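Local coordinates for serine repeat antigen 5 (Plasmodium falciparum, PDB 6X42), which is a papain-family pseudo-zymogen of the malaria parasite whose cysteine-protease fold probably serves a role other than conventional proteolysis, at residues H219-V224 with W240-S245. Residues are numbered along the deposited sequence; the frame is centred on the assembly and turned at random.
Sequences HAVNIV and WIVRNS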
# COMPACT_ATOMS: atom_id res chain seq x y z
N HIS A 219 -6.70 7.98 3.78
CA HIS A 219 -6.29 7.66 2.42
C HIS A 219 -5.13 6.69 2.52
O HIS A 219 -4.16 6.94 3.25
CB HIS A 219 -5.90 8.97 1.70
CG HIS A 219 -5.44 8.77 0.30
ND1 HIS A 219 -6.29 8.39 -0.72
CD2 HIS A 219 -4.22 8.92 -0.25
CE1 HIS A 219 -5.58 8.27 -1.83
NE2 HIS A 219 -4.32 8.58 -1.57
N ALA A 220 -5.24 5.59 1.81
CA ALA A 220 -4.23 4.55 1.82
C ALA A 220 -3.27 4.70 0.65
O ALA A 220 -3.68 4.96 -0.48
CB ALA A 220 -4.87 3.17 1.75
N VAL A 221 -1.97 4.58 0.95
CA VAL A 221 -0.87 4.64 0.01
C VAL A 221 0.05 3.46 0.32
O VAL A 221 -0.28 2.61 1.13
CB VAL A 221 -0.12 5.99 0.10
CG1 VAL A 221 -1.03 7.13 -0.34
CG2 VAL A 221 0.40 6.23 1.52
N ASN A 222 1.20 3.37 -0.36
CA ASN A 222 2.16 2.32 -0.05
C ASN A 222 3.53 2.94 0.18
O ASN A 222 3.97 3.78 -0.61
CB ASN A 222 2.27 1.28 -1.16
CG ASN A 222 0.96 0.56 -1.41
OD1 ASN A 222 0.18 0.96 -2.29
ND2 ASN A 222 0.69 -0.47 -0.61
N ILE A 223 4.22 2.49 1.22
CA ILE A 223 5.65 2.77 1.34
C ILE A 223 6.38 1.68 0.58
O ILE A 223 6.13 0.49 0.80
CB ILE A 223 6.10 2.87 2.81
CG1 ILE A 223 5.42 4.05 3.50
CG2 ILE A 223 7.62 2.99 2.88
CD1 ILE A 223 5.61 4.06 5.01
N VAL A 224 7.24 2.09 -0.35
CA VAL A 224 7.89 1.18 -1.29
C VAL A 224 9.40 1.25 -1.25
O VAL A 224 10.05 0.46 -1.95
CB VAL A 224 7.36 1.38 -2.73
CG1 VAL A 224 5.85 1.25 -2.75
CG2 VAL A 224 7.81 2.71 -3.33
N TRP A 240 10.92 8.27 3.26
CA TRP A 240 10.17 7.20 2.64
C TRP A 240 9.90 7.55 1.19
O TRP A 240 9.65 8.71 0.86
CB TRP A 240 8.79 7.03 3.31
CG TRP A 240 8.81 6.66 4.76
CD1 TRP A 240 8.22 7.34 5.76
CD2 TRP A 240 9.43 5.51 5.36
NE1 TRP A 240 8.43 6.70 6.97
CE2 TRP A 240 9.16 5.57 6.74
CE3 TRP A 240 10.16 4.43 4.86
CZ2 TRP A 240 9.64 4.62 7.62
CZ3 TRP A 240 10.64 3.49 5.74
CH2 TRP A 240 10.37 3.59 7.11
N ILE A 241 9.89 6.53 0.32
CA ILE A 241 9.34 6.62 -1.03
C ILE A 241 7.93 6.05 -0.95
O ILE A 241 7.73 4.92 -0.50
CB ILE A 241 10.19 5.86 -2.06
CG1 ILE A 241 11.65 6.31 -2.02
CG2 ILE A 241 9.59 6.03 -3.44
CD1 ILE A 241 12.55 5.52 -2.95
N VAL A 242 6.96 6.85 -1.37
CA VAL A 242 5.54 6.55 -1.23
C VAL A 242 4.89 6.52 -2.61
O VAL A 242 5.04 7.46 -3.40
CB VAL A 242 4.84 7.57 -0.31
CG1 VAL A 242 3.35 7.22 -0.13
CG2 VAL A 242 5.53 7.64 1.03
N ARG A 243 4.14 5.46 -2.86
CA ARG A 243 3.31 5.29 -4.05
C ARG A 243 1.89 5.75 -3.75
O ARG A 243 1.28 5.33 -2.76
CB ARG A 243 3.28 3.81 -4.45
CG ARG A 243 2.43 3.47 -5.68
CD ARG A 243 2.51 2.02 -5.93
NE ARG A 243 1.55 1.50 -6.90
CZ ARG A 243 1.80 1.19 -8.17
NH1 ARG A 243 2.94 1.48 -8.75
NH2 ARG A 243 0.89 0.55 -8.86
N ASN A 244 1.34 6.58 -4.64
CA ASN A 244 -0.06 7.00 -4.60
C ASN A 244 -0.80 6.40 -5.79
O ASN A 244 -0.18 5.82 -6.69
CB ASN A 244 -0.14 8.53 -4.60
CG ASN A 244 -1.40 9.09 -3.96
OD1 ASN A 244 -2.32 8.36 -3.60
ND2 ASN A 244 -1.42 10.41 -3.84
N SER A 245 -2.12 6.54 -5.78
CA SER A 245 -3.02 6.01 -6.79
C SER A 245 -3.82 7.12 -7.48
O SER A 245 -5.02 6.97 -7.75
CB SER A 245 -3.93 4.92 -6.22
OG SER A 245 -4.59 5.34 -5.04
O HOH W 1 -2.73 4.81 -3.02
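At the edge of the His-219 imidazole, near its plane, lies the carboxamide oxygen of Asn-244, while one face of the Trp-240 indole carries the CD1 methyl of Ile-223. Trp-240 and Ile-223 pair within the antiparallel beta hairpin of strands 219-230 and 236-243 in the papain fold, and Asn-244 follows directly after the second strand. His-219 and Asn-244 (in Asn-Ser-Trp) probably occupy the places of the catalytic histidine and asparagine of papain. NE2 of His-219 donates to OD1 of Asn-244 over 2.9 Å, almost straight at 172°, although ring and amide planes stand 69° apart. CG of His-219, anti to the backbone N (chi1 180°), sets NE2 against OD1 of Asn-244. The indole is met by apolar contact instead: CD1 of Ile-223 makes a CH-pi contact over its five-membered ring, and CG2 of Ile-223 touches CE3 of Trp-240 at 3.5 Å; helix 172-186 packs against both residues. Between these ends, Asn-222 and Arg-243 form a hydrogen-bonded pair, and N of Val-224 donates to O of Ile-241. The polar ends of Asn-222 and Arg-243 find partners beyond the two strands: ND2 of Asn-222 the carbonyls of Ala-57 and Val-189, the guanidinium of Arg-243 those of Leu-42 and Gln-43. One water bridges O of Ala-220 and OG of Ser-245, the latter also bonded to Gln-47. OD1 of Asn-244 accepts twice, the second time from N of Ser-245 over 2.8 Å, from above the carbonyl plane.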